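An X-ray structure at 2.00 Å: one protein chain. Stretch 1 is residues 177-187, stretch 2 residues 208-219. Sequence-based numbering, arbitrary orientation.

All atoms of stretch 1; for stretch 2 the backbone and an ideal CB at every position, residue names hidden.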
ATOM      1  N   ALA A 177       8.081  -6.103 -11.822  1.00 32.65           N
ATOM      2  CA  ALA A 177       6.709  -6.694 -11.950  1.00 29.66           C
ATOM      3  C   ALA A 177       6.575  -7.371 -13.286  1.00 26.57           C
ATOM      4  O   ALA A 177       6.050  -8.482 -13.402  1.00 27.55           O
ATOM      5  CB  ALA A 177       5.647  -5.638 -11.839  1.00 30.93           C
ATOM      6  N   TYR A 178       7.000  -6.697 -14.314  1.00 25.85           N
ATOM      7  CA  TYR A 178       6.887  -7.246 -15.709  1.00 28.60           C
ATOM      8  C   TYR A 178       7.711  -8.500 -15.929  1.00 30.28           C
ATOM      9  O   TYR A 178       7.195  -9.560 -16.376  1.00 30.52           O
ATOM     10  CB  TYR A 178       7.350  -6.155 -16.646  1.00 28.35           C
ATOM     11  CG  TYR A 178       7.346  -6.483 -18.122  1.00 29.14           C
ATOM     12  CD1 TYR A 178       8.455  -7.042 -18.744  1.00 29.62           C
ATOM     13  CD2 TYR A 178       6.239  -6.165 -18.906  1.00 25.55           C
ATOM     14  CE1 TYR A 178       8.441  -7.301 -20.138  1.00 32.83           C
ATOM     15  CE2 TYR A 178       6.206  -6.430 -20.255  1.00 28.13           C
ATOM     16  CZ  TYR A 178       7.286  -6.964 -20.889  1.00 30.25           C
ATOM     17  OH  TYR A 178       7.193  -7.130 -22.274  1.00 25.97           O
ATOM     18  N   ASP A 179       9.016  -8.397 -15.601  1.00 30.03           N
ATOM     19  CA  ASP A 179       9.939  -9.566 -15.568  1.00 29.36           C
ATOM     20  C   ASP A 179       9.429 -10.751 -14.798  1.00 29.43           C
ATOM     21  O   ASP A 179       9.472 -11.843 -15.285  1.00 31.65           O
ATOM     22  CB  ASP A 179      11.219  -9.189 -14.902  1.00 31.69           C
ATOM     23  CG  ASP A 179      12.028  -8.279 -15.731  1.00 49.48           C
ATOM     24  OD1 ASP A 179      11.550  -7.824 -16.807  1.00 39.92           O
ATOM     25  OD2 ASP A 179      13.170  -8.048 -15.294  1.00 50.22           O
ATOM     26  N   GLY A 180       8.967 -10.539 -13.573  1.00 27.80           N
ATOM     27  CA  GLY A 180       8.525 -11.677 -12.689  1.00 23.83           C
ATOM     28  C   GLY A 180       7.263 -12.287 -13.231  1.00 25.69           C
ATOM     29  O   GLY A 180       7.036 -13.478 -13.097  1.00 29.74           O
ATOM     30  N   THR A 181       6.439 -11.480 -13.879  1.00 23.63           N
ATOM     31  CA  THR A 181       5.250 -11.995 -14.570  1.00 23.19           C
ATOM     32  C   THR A 181       5.611 -12.869 -15.776  1.00 29.49           C
ATOM     33  O   THR A 181       5.055 -13.981 -16.011  1.00 29.86           O
ATOM     34  CB  THR A 181       4.394 -10.803 -15.058  1.00 24.39           C
ATOM     35  OG1 THR A 181       3.898 -10.111 -13.885  1.00 30.28           O
ATOM     36  CG2 THR A 181       3.184 -11.316 -15.713  1.00 16.00           C
ATOM     37  N   VAL A 182       6.572 -12.368 -16.554  1.00 31.27           N
ATOM     38  CA  VAL A 182       7.064 -13.156 -17.657  1.00 29.16           C
ATOM     39  C   VAL A 182       7.641 -14.445 -17.109  1.00 31.98           C
ATOM     40  O   VAL A 182       7.363 -15.498 -17.643  1.00 33.69           O
ATOM     41  CB  VAL A 182       8.120 -12.363 -18.481  1.00 27.28           C
ATOM     42  CG1 VAL A 182       8.881 -13.329 -19.441  1.00 25.60           C
ATOM     43  CG2 VAL A 182       7.380 -11.227 -19.316  1.00 24.36           C
ATOM     44  N   GLU A 183       8.445 -14.377 -16.045  1.00 34.79           N
ATOM     45  CA  GLU A 183       9.079 -15.611 -15.508  1.00 36.72           C
ATOM     46  C   GLU A 183       8.041 -16.619 -15.017  1.00 34.23           C
ATOM     47  O   GLU A 183       8.077 -17.801 -15.375  1.00 34.27           O
ATOM     48  CB  GLU A 183      10.084 -15.270 -14.398  1.00 34.88           C
ATOM     49  CG  GLU A 183      10.630 -16.497 -13.644  1.00 86.93           C
ATOM     50  CD  GLU A 183      11.698 -16.134 -12.597  1.00 42.87           C
ATOM     51  OE1 GLU A 183      11.514 -15.114 -11.871  1.00 89.12           O
ATOM     52  OE2 GLU A 183      12.727 -16.860 -12.522  1.00 89.71           O
ATOM     53  N   LEU A 184       7.076 -16.160 -14.242  1.00 32.35           N
ATOM     54  CA  LEU A 184       6.039 -17.069 -13.764  1.00 33.38           C
ATOM     55  C   LEU A 184       5.216 -17.673 -14.879  1.00 36.41           C
ATOM     56  O   LEU A 184       4.980 -18.879 -14.851  1.00 36.91           O
ATOM     57  CB  LEU A 184       5.059 -16.375 -12.789  1.00 34.00           C
ATOM     58  CG  LEU A 184       5.280 -16.249 -11.274  1.00 31.65           C
ATOM     59  CD1 LEU A 184       6.713 -15.918 -10.910  1.00 41.00           C
ATOM     60  CD2 LEU A 184       4.309 -15.204 -10.740  1.00 34.58           C
ATOM     61  N   LEU A 185       4.717 -16.864 -15.829  1.00 35.03           N
ATOM     62  CA  LEU A 185       3.878 -17.453 -16.884  1.00 35.42           C
ATOM     63  C   LEU A 185       4.685 -18.337 -17.885  1.00 37.22           C
ATOM     64  O   LEU A 185       4.134 -19.217 -18.546  1.00 38.54           O
ATOM     65  CB  LEU A 185       3.076 -16.411 -17.627  1.00 32.86           C
ATOM     66  CG  LEU A 185       2.053 -15.684 -16.809  1.00 19.85           C
ATOM     67  CD1 LEU A 185       1.453 -14.523 -17.608  1.00 33.89           C
ATOM     68  CD2 LEU A 185       0.935 -16.581 -16.300  1.00 35.38           C
ATOM     69  N   THR A 186       5.989 -18.133 -17.939  1.00 37.97           N
ATOM     70  CA  THR A 186       6.844 -19.085 -18.631  1.00 39.52           C
ATOM     71  C   THR A 186       6.976 -20.416 -17.902  1.00 43.39           C
ATOM     72  O   THR A 186       6.964 -21.493 -18.526  1.00 43.69           O
ATOM     73  CB  THR A 186       8.195 -18.485 -18.887  1.00 37.89           C
ATOM     74  OG1 THR A 186       7.987 -17.347 -19.726  1.00 41.91           O
ATOM     75  CG2 THR A 186       9.046 -19.482 -19.696  1.00 54.80           C
ATOM     76  N   LYS A 187       7.115 -20.346 -16.585  1.00 45.13           N
ATOM     77  CA  LYS A 187       7.431 -21.526 -15.803  1.00 45.13           C
ATOM     78  C   LYS A 187       6.200 -22.295 -15.392  1.00 44.31           C
ATOM     79  O   LYS A 187       6.256 -23.498 -15.152  1.00 46.55           O
ATOM     80  CB  LYS A 187       8.253 -21.131 -14.576  1.00 44.70           C
ATOM     81  CG  LYS A 187       8.623 -22.300 -13.715  1.00 43.91           C
ATOM     82  CD  LYS A 187       9.814 -21.944 -12.813  1.00 47.41           C
ATOM     83  CE  LYS A 187      10.223 -23.152 -11.983  1.00 56.22           C
ATOM     84  NZ  LYS A 187      11.653 -23.012 -11.572  1.00 61.06           N
ATOM     85  N   UNK A 208       2.924  -7.309 -19.334  1.00 34.29           N
ATOM     86  CA  UNK A 208       3.565  -8.559 -19.630  1.00 35.42           C
ATOM     87  C   UNK A 208       2.546  -9.518 -20.211  1.00 34.20           C
ATOM     88  O   UNK A 208       2.782 -10.106 -21.270  1.00 34.67           O
ATOM     89  CB  UNK A 208       4.224  -9.145 -18.380  1.00 35.42           C
ATOM     90  N   UNK A 209       1.396  -9.610 -19.589  1.00 32.19           N
ATOM     91  CA  UNK A 209       0.306 -10.480 -20.095  1.00 35.05           C
ATOM     92  C   UNK A 209      -0.113 -10.012 -21.500  1.00 37.57           C
ATOM     93  O   UNK A 209      -0.503 -10.804 -22.337  1.00 40.00           O
ATOM     94  CB  UNK A 209      -0.894 -10.459 -19.147  1.00 35.05           C
ATOM     95  N   UNK A 210      -0.019  -8.719 -21.753  1.00 37.33           N
ATOM     96  CA  UNK A 210      -0.391  -8.127 -23.065  1.00 38.46           C
ATOM     97  C   UNK A 210       0.649  -8.498 -24.137  1.00 37.76           C
ATOM     98  O   UNK A 210       0.311  -8.900 -25.268  1.00 34.39           O
ATOM     99  CB  UNK A 210      -0.508  -6.605 -22.955  1.00 38.46           C
ATOM    100  N   UNK A 211       1.939  -8.405 -23.734  1.00 36.85           N
ATOM    101  CA  UNK A 211       3.076  -8.624 -24.627  1.00 33.98           C
ATOM    102  C   UNK A 211       3.242 -10.076 -24.946  1.00 34.96           C
ATOM    103  O   UNK A 211       3.925 -10.445 -25.926  1.00 36.37           O
ATOM    104  CB  UNK A 211       4.367  -8.080 -24.011  1.00 33.98           C
ATOM    105  N   UNK A 212       2.684 -10.906 -24.071  1.00 32.26           N
ATOM    106  CA  UNK A 212       2.753 -12.356 -24.206  1.00 30.01           C
ATOM    107  C   UNK A 212       1.580 -12.813 -25.033  1.00 30.36           C
ATOM    108  O   UNK A 212       1.516 -13.963 -25.380  1.00 35.32           O
ATOM    109  CB  UNK A 212       2.763 -13.050 -22.842  1.00 30.01           C
ATOM    110  N   UNK A 213       0.657 -11.921 -25.372  1.00 29.76           N
ATOM    111  CA  UNK A 213      -0.595 -12.316 -26.077  1.00 30.26           C
ATOM    112  C   UNK A 213      -1.385 -13.382 -25.311  1.00 35.45           C
ATOM    113  O   UNK A 213      -1.970 -14.286 -25.903  1.00 40.58           O
ATOM    114  CB  UNK A 213      -0.268 -12.843 -27.476  1.00 30.26           C
ATOM    115  N   UNK A 214      -1.456 -13.223 -23.984  1.00 35.04           N
ATOM    116  CA  UNK A 214      -2.185 -14.115 -23.067  1.00 32.72           C
ATOM    117  C   UNK A 214      -3.511 -13.548 -22.552  1.00 37.98           C
ATOM    118  O   UNK A 214      -4.102 -14.102 -21.636  1.00 38.96           O
ATOM    119  CB  UNK A 214      -1.293 -14.445 -21.869  1.00 32.72           C
ATOM    120  N   UNK A 215      -3.997 -12.457 -23.141  1.00 41.37           N
ATOM    121  CA  UNK A 215      -5.070 -11.674 -22.500  1.00 44.03           C
ATOM    122  C   UNK A 215      -6.443 -12.364 -22.484  1.00 44.52           C
ATOM    123  O   UNK A 215      -7.373 -11.930 -21.767  1.00 45.20           O
ATOM    124  CB  UNK A 215      -5.205 -10.328 -23.216  1.00 44.03           C
ATOM    125  N   UNK A 216      -6.574 -13.461 -23.214  1.00 42.61           N
ATOM    126  CA  UNK A 216      -7.807 -14.193 -23.100  1.00 42.25           C
ATOM    127  C   UNK A 216      -7.519 -15.583 -22.597  1.00 42.78           C
ATOM    128  O   UNK A 216      -8.379 -16.428 -22.635  1.00 42.05           O
ATOM    129  CB  UNK A 216      -8.546 -14.238 -24.439  1.00 42.25           C
ATOM    130  N   UNK A 217      -6.289 -15.820 -22.138  1.00 42.19           N
ATOM    131  CA  UNK A 217      -5.993 -17.032 -21.388  1.00 40.80           C
ATOM    132  C   UNK A 217      -5.753 -16.768 -19.897  1.00 38.33           C
ATOM    133  O   UNK A 217      -6.166 -17.562 -19.065  1.00 38.01           O
ATOM    134  CB  UNK A 217      -4.768 -17.721 -21.992  1.00 40.80           C
ATOM    135  N   UNK A 218      -5.061 -15.673 -19.586  1.00 34.38           N
ATOM    136  CA  UNK A 218      -4.743 -15.314 -18.216  1.00 35.66           C
ATOM    137  C   UNK A 218      -5.521 -14.041 -17.800  1.00 35.43           C
ATOM    138  O   UNK A 218      -5.386 -12.987 -18.413  1.00 36.34           O
ATOM    139  CB  UNK A 218      -3.235 -15.103 -18.064  1.00 35.66           C
ATOM    140  N   UNK A 219      -6.361 -14.191 -16.780  1.00 33.92           N
ATOM    141  CA  UNK A 219      -7.014 -13.073 -16.114  1.00 35.86           C
ATOM    142  C   UNK A 219      -6.220 -12.524 -14.900  1.00 34.03           C
ATOM    143  O   UNK A 219      -5.471 -13.238 -14.230  1.00 29.97           O
ATOM    144  CB  UNK A 219      -8.408 -13.510 -15.661  1.00 35.86           C
TER

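Position 208 is helical (phi/psi -60/-47), and its CA-to-CB bond points toward stretch 1 where the backbones run closest, its CA 5.3 Å from the CA of Tyr 178. The ideal CB already lies 3.6 Å from Thr 181 CG2, 3.6 Å from Tyr 178 O and 3.9 Å from Val 182 CG2. With contacts on that many sides, a small residue, alanine or glycine, suits best. It is Ala 208. Its CB packs against Val 182 CG2 at 3.9 Å and Tyr 178 CD2 at 3.6 Å, and its CA lies 3.4 Å from Tyr 178 CE2.

At 209 the bond points sideways, and the ideal CB is 4.9 Å from Leu 185 CD1 and 5.4 Å from Thr 181 CG2. That spacing leaves room for a further carbon beside a methyl, so leucine, isoleucine, valine or methionine would serve. The residue is Ile 209, whose CG1 reaches 3.9 Å from Leu 185 CD1.

Position 210 has nothing of stretch 1 within 5.5 Å of its ideal CB, so many residues fit; Lys 210 leads its end away.

At 211 the bond points toward stretch 1 and the ideal CB is 3.5 Å from Tyr 178 OH. A short acceptor such as aspartate or asparagine, or a small polar serine, is plausible. Asp 211 takes a very short hydrogen bond from the phenol: Tyr 178 OH to Asp 211 OD1 is 2.3 Å, with OD1 at the ring edge, near its plane.

Position 212 also points toward stretch 1, but no atom there is within 5.5 Å of the ideal CB. A long, flexible apolar chain, methionine or perhaps leucine, could bridge the gap. Met 212 does so: its SD is 4.1 Å from Val 182 CG2, while its CE sits 3.9 Å from Leu 185 CB and 4.1 Å from Thr 186 OG1.

The positive phi at 213 (56/41) favours glycine or asparagine, though others tolerate it. Ser 213 occupies this Schellman turn, in which Ser 213 N bonds to Lys 210 O (3.0 Å) and the N of position 214 to Ile 209 O (3.1 Å).

Position 214 points toward stretch 1, its ideal CB 5.1 Å from Leu 185 CD1, which suits a branched aliphatic or methionine. Leu 214 brings its CD1 to 3.8 Å from Leu 185 CD1.

Positions 215, 216 and 217 are out of reach, leaving the choice open; they are Glu 215, Ala 216 and Lys 217.

At 218 the extended backbone (-112/119) favours beta-branching, and the ideal CB faces Leu 185 CD1 at 4.7 Å: valine or isoleucine. Val 218 places CG2 4.1 Å from Leu 185 CD2. Position 219 is out of reach of stretch 1, so its choice is open; it is Lys 219.

Stretch 2, residues 208-219: AIKDMSLEAKVK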
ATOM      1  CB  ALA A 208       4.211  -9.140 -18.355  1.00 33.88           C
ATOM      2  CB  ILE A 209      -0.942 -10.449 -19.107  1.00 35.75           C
ATOM      3  CG1 ILE A 209      -0.785 -11.365 -17.894  1.00 33.27           C
ATOM      4  CG2 ILE A 209      -2.278 -10.792 -19.791  1.00 23.40           C
ATOM      5  CD1 ILE A 209      -1.754 -10.972 -16.737  1.00 33.22           C
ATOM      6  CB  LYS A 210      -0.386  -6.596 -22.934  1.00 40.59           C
ATOM      7  CG  LYS A 210      -1.351  -5.896 -23.924  1.00 60.13           C
ATOM      8  CD  LYS A 210      -0.718  -4.638 -24.511  1.00 43.38           C
ATOM      9  CE  LYS A 210      -1.757  -3.766 -25.261  1.00 61.62           C
ATOM     10  NZ  LYS A 210      -2.781  -4.564 -26.023  1.00 54.30           N
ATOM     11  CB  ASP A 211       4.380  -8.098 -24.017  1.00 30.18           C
ATOM     12  CG  ASP A 211       4.468  -6.539 -24.012  1.00 49.49           C
ATOM     13  OD1 ASP A 211       5.443  -6.059 -23.406  1.00 22.75           O
ATOM     14  OD2 ASP A 211       3.602  -5.796 -24.605  1.00 32.19           O
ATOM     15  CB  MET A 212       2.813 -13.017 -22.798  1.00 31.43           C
ATOM     16  CG  MET A 212       4.241 -12.908 -22.164  1.00 29.87           C
ATOM     17  SD  MET A 212       4.381 -13.683 -20.555  1.00 25.74           S
ATOM     18  CE  MET A 212       4.620 -15.388 -21.014  1.00 40.27           C
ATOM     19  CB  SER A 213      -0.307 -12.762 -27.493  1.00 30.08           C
ATOM     20  OG  SER A 213       0.036 -11.628 -28.276  1.00 45.33           O
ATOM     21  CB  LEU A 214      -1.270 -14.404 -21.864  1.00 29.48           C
ATOM     22  CG  LEU A 214      -0.134 -15.343 -22.238  1.00 21.99           C
ATOM     23  CD1 LEU A 214       0.866 -15.708 -21.143  1.00 29.59           C
ATOM     24  CD2 LEU A 214      -0.822 -16.615 -22.762  1.00 32.05           C
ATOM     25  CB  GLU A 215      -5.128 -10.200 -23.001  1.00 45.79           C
ATOM     26  CG  GLU A 215      -6.057  -9.923 -24.214  1.00 67.86           C
ATOM     27  CD  GLU A 215      -5.559 -10.527 -25.538  1.00 61.42           C
ATOM     28  OE1 GLU A 215      -4.334 -10.845 -25.641  1.00 70.05           O
ATOM     29  OE2 GLU A 215      -6.405 -10.673 -26.472  1.00 65.43           O
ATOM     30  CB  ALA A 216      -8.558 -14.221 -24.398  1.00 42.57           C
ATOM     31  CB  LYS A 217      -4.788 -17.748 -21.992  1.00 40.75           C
ATOM     32  CG  LYS A 217      -5.172 -18.680 -23.146  1.00 78.12           C
ATOM     33  CD  LYS A 217      -3.951 -19.274 -23.821  1.00 44.96           C
ATOM     34  CE  LYS A 217      -3.748 -18.759 -25.266  1.00 80.27           C
ATOM     35  NZ  LYS A 217      -2.490 -19.314 -25.927  1.00 53.03           N
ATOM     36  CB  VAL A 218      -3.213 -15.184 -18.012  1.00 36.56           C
ATOM     37  CG1 VAL A 218      -2.786 -14.659 -16.538  1.00 22.66           C
ATOM     38  CG2 VAL A 218      -2.540 -16.544 -18.455  1.00 18.24           C
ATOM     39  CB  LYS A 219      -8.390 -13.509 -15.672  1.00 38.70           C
ATOM     40  CG  LYS A 219      -9.401 -13.671 -16.857  1.00 40.28           C
ATOM     41  CD  LYS A 219     -10.601 -14.449 -16.293  1.00 54.51           C
ATOM     42  CE  LYS A 219     -11.605 -14.915 -17.323  1.00 46.36           C
ATOM     43  NZ  LYS A 219     -12.091 -16.281 -16.926  1.00 61.79           N
TER
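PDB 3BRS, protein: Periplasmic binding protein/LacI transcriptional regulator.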